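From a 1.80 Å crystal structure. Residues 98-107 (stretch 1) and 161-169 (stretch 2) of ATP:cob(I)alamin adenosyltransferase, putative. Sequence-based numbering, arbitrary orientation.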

# COMPACT_ATOMS: atom_id res chain seq x y z
N HIS B 98 21.48 7.87 15.67
CA HIS B 98 22.45 6.81 15.43
C HIS B 98 22.80 6.65 13.95
O HIS B 98 23.97 6.67 13.58
N TYR B 99 21.79 6.49 13.11
CA TYR B 99 22.04 6.30 11.68
C TYR B 99 22.42 7.56 10.91
O TYR B 99 23.28 7.51 10.03
N ASN B 100 21.80 8.69 11.25
CA ASN B 100 22.12 9.94 10.57
C ASN B 100 23.57 10.35 10.85
O ASN B 100 24.24 10.92 10.00
N GLY B 101 24.04 10.06 12.06
CA GLY B 101 25.40 10.41 12.42
C GLY B 101 26.44 9.69 11.59
O GLY B 101 27.55 10.19 11.40
N GLN B 102 26.09 8.51 11.09
CA GLN B 102 27.02 7.71 10.29
C GLN B 102 26.90 7.94 8.78
O GLN B 102 27.65 7.37 8.00
N LEU B 103 25.96 8.79 8.38
CA LEU B 103 25.74 9.09 6.97
C LEU B 103 26.17 10.50 6.61
O LEU B 103 26.08 11.42 7.42
N PRO B 104 26.67 10.70 5.38
CA PRO B 104 27.08 12.05 4.99
C PRO B 104 25.84 12.92 4.88
O PRO B 104 24.74 12.42 4.60
N PRO B 105 25.98 14.24 5.09
CA PRO B 105 24.83 15.14 5.00
C PRO B 105 24.07 15.03 3.68
O PRO B 105 24.67 14.86 2.61
N LEU B 106 22.75 15.12 3.75
CA LEU B 106 21.90 15.03 2.57
C LEU B 106 22.12 16.27 1.71
O LEU B 106 21.78 17.38 2.11
N GLU B 107 22.67 16.07 0.52
CA GLU B 107 22.95 17.16 -0.41
C GLU B 107 21.77 17.51 -1.31
O GLU B 107 21.00 18.42 -1.01
N VAL B 161 15.84 7.46 6.47
CA VAL B 161 17.23 7.31 6.87
C VAL B 161 17.73 5.88 6.67
O VAL B 161 18.84 5.67 6.19
N LEU B 162 16.90 4.90 7.01
CA LEU B 162 17.30 3.51 6.84
C LEU B 162 17.44 3.15 5.37
O LEU B 162 18.23 2.28 5.02
N ALA B 163 16.67 3.81 4.51
CA ALA B 163 16.77 3.55 3.08
C ALA B 163 18.18 3.95 2.62
O ALA B 163 18.82 3.23 1.85
N ARG B 164 18.68 5.08 3.12
CA ARG B 164 20.02 5.54 2.76
C ARG B 164 21.05 4.56 3.32
O ARG B 164 22.03 4.23 2.66
N VAL B 165 20.81 4.10 4.54
CA VAL B 165 21.70 3.13 5.19
C VAL B 165 21.78 1.87 4.35
O VAL B 165 22.86 1.30 4.16
N LEU B 166 20.63 1.42 3.84
CA LEU B 166 20.57 0.21 3.03
C LEU B 166 21.25 0.34 1.66
O LEU B 166 21.79 -0.64 1.14
N ASN B 167 21.21 1.53 1.07
CA ASN B 167 21.87 1.71 -0.21
C ASN B 167 23.38 1.61 -0.01
O ASN B 167 24.09 1.02 -0.83
N ARG B 168 23.86 2.16 1.10
CA ARG B 168 25.28 2.12 1.43
C ARG B 168 25.71 0.68 1.68
O ARG B 168 26.74 0.22 1.17
N ALA B 169 24.91 -0.03 2.46
CA ALA B 169 25.18 -1.42 2.81
C ALA B 169 25.29 -2.31 1.58
O ALA B 169 26.05 -3.28 1.57

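Packing of a helix end and the loop that follows it against the side of another helix, within a single chain of the putative ATP:cob(I)alamin adenosyltransferase. Stretch 1 leaves its helix after the first few residues and runs on as a proline-containing loop, whereas stretch 2 is helical throughout; together they bury 575 Å². The backbones come closest at Asn 100 and Val 161, with CA atoms 6.7 Å apart. From the helix of stretch 2, Val 161, Arg 164, Val 165 and Arg 168 point toward the other stretch, the three- and four-residue spacing that puts side chains on one helical face. Tyr 99 (chi1 m) points back toward them. Tyr 99 CB lies 3.5 Å from Val 161 CG1 (chi1 t), and CD2 of Leu 162 (m, t) lies over one face of the Tyr 99 ring in a CH-pi contact, 3.8 Å from the ring centroid and 13° off the normal. CG2 of Val 165 (chi1 t) approaches the ring obliquely, 3.7 Å from Tyr 99 CD1. The tyrosine OH is hydrogen-bonded elsewhere in the structure.

Leu 103 (m, t) sets off sideways, but its end turns in and fills the hollow between the valines and the arginines: Leu 103 CD1 is 3.9 Å from each of Val 161 CG1, Val 165 CG2 and Arg 164 CB, while Leu 103 CD2 reaches 3.8 Å from Arg 168 CG.

Arg 164 (m, t, p) gives up the most surface on its helix, 107 Å². Its flat guanidinium slots between two leucines, with Leu 103 CB over one face and CD1 of Leu 106 (t, p) over the opposite face. Arg 164 NH2 donates a nearly straight hydrogen bond to Pro 104 O (2.8 Å, 163°), and Arg 164 NH1 adds a weak, more bent one to the same Pro 104 O (3.3 Å, 134°), tying the loop backbone to the helix.

Asn 100, with chi1 off the wells at -98°, brings its ND2 to 3.7 Å from Val 161 CG2. Water 1 bridges the stretches, its O accepting from Asn 100 ND2 at 2.6 Å and from Arg 164 NH1 at 3.0 Å. A looser link runs through water 2, whose O accepts weakly from Arg 164 NH1 and donates weakly to Asn 100 O, both at 3.4 Å.

Farther along the helix, Arg 168 (m, m, m) curls so that Pro 104 CD lies over one face of its guanidinium; Pro 104 CG sits 3.7 Å from Arg 168 NH1.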

# COMPACT_ATOMS: atom_id res chain seq x y z
CB HIS B 98 21.91 5.48 15.97
CG HIS B 98 22.79 4.31 15.67
ND1 HIS B 98 23.92 4.02 16.41
CD2 HIS B 98 22.73 3.37 14.69
CE1 HIS B 98 24.52 2.96 15.89
NE2 HIS B 98 23.82 2.55 14.85
CB TYR B 99 20.83 5.60 11.05
CG TYR B 99 20.69 4.17 11.52
CD1 TYR B 99 21.60 3.19 11.11
CD2 TYR B 99 19.70 3.80 12.43
CE1 TYR B 99 21.54 1.89 11.59
CE2 TYR B 99 19.63 2.49 12.93
CZ TYR B 99 20.55 1.54 12.50
OH TYR B 99 20.50 0.25 12.99
CB ASN B 100 21.19 11.06 11.05
CG ASN B 100 20.03 11.30 10.10
OD1 ASN B 100 18.97 11.75 10.52
ND2 ASN B 100 20.25 11.01 8.81
CB GLN B 102 26.80 6.22 10.61
CG GLN B 102 27.13 5.86 12.05
CD GLN B 102 26.87 4.40 12.38
OE1 GLN B 102 27.30 3.91 13.43
NE2 GLN B 102 26.14 3.71 11.51
CB LEU B 103 24.25 8.94 6.63
CG LEU B 103 23.59 7.55 6.67
CD1 LEU B 103 22.07 7.71 6.67
CD2 LEU B 103 24.04 6.72 5.48
CB PRO B 104 27.77 11.82 3.64
CG PRO B 104 27.07 10.62 3.10
CD PRO B 104 26.97 9.72 4.32
CB PRO B 105 25.44 16.52 5.22
CG PRO B 105 26.86 16.35 4.73
CD PRO B 105 27.22 15.00 5.30
CB LEU B 106 20.44 14.93 3.00
CG LEU B 106 19.42 14.62 1.90
CD1 LEU B 106 19.74 13.27 1.26
CD2 LEU B 106 18.02 14.60 2.51
CB GLU B 107 24.17 16.81 -1.27
CG GLU B 107 24.10 15.43 -1.91
CD GLU B 107 25.31 15.13 -2.78
OE1 GLU B 107 26.43 15.09 -2.24
OE2 GLU B 107 25.13 14.94 -4.00
CB VAL B 161 17.42 7.71 8.35
CG1 VAL B 161 18.86 7.47 8.79
CG2 VAL B 161 17.07 9.18 8.51
CB LEU B 162 16.30 2.58 7.53
CG LEU B 162 16.29 2.62 9.06
CD1 LEU B 162 15.28 1.60 9.57
CD2 LEU B 162 17.68 2.30 9.61
CB ALA B 163 15.72 4.35 2.31
CB ARG B 164 20.29 6.94 3.32
CG ARG B 164 19.40 8.04 2.76
CD ARG B 164 19.86 9.41 3.25
NE ARG B 164 21.21 9.71 2.79
CZ ARG B 164 22.05 10.56 3.38
NH1 ARG B 164 21.68 11.20 4.48
NH2 ARG B 164 23.26 10.75 2.89
CB VAL B 165 21.20 2.76 6.60
CG1 VAL B 165 21.99 1.57 7.14
CG2 VAL B 165 21.34 3.95 7.53
CB LEU B 166 19.12 -0.25 2.86
CG LEU B 166 18.51 -0.81 4.16
CD1 LEU B 166 17.05 -1.20 3.94
CD2 LEU B 166 19.32 -2.01 4.62
CB ASN B 167 21.51 3.07 -0.84
CG ASN B 167 20.27 2.99 -1.73
OD1 ASN B 167 20.09 2.01 -2.45
ND2 ASN B 167 19.44 4.02 -1.69
CB ARG B 168 25.56 2.93 2.70
CG ARG B 168 24.95 4.32 2.71
CD ARG B 168 25.82 5.33 1.98
NE ARG B 168 27.06 5.60 2.70
CZ ARG B 168 27.90 6.59 2.41
NH1 ARG B 168 27.63 7.41 1.40
NH2 ARG B 168 29.00 6.76 3.12
CB ALA B 169 24.08 -1.95 3.73
O HOH W 1 19.35 11.33 6.34
O HOH W 2 22.69 12.50 7.40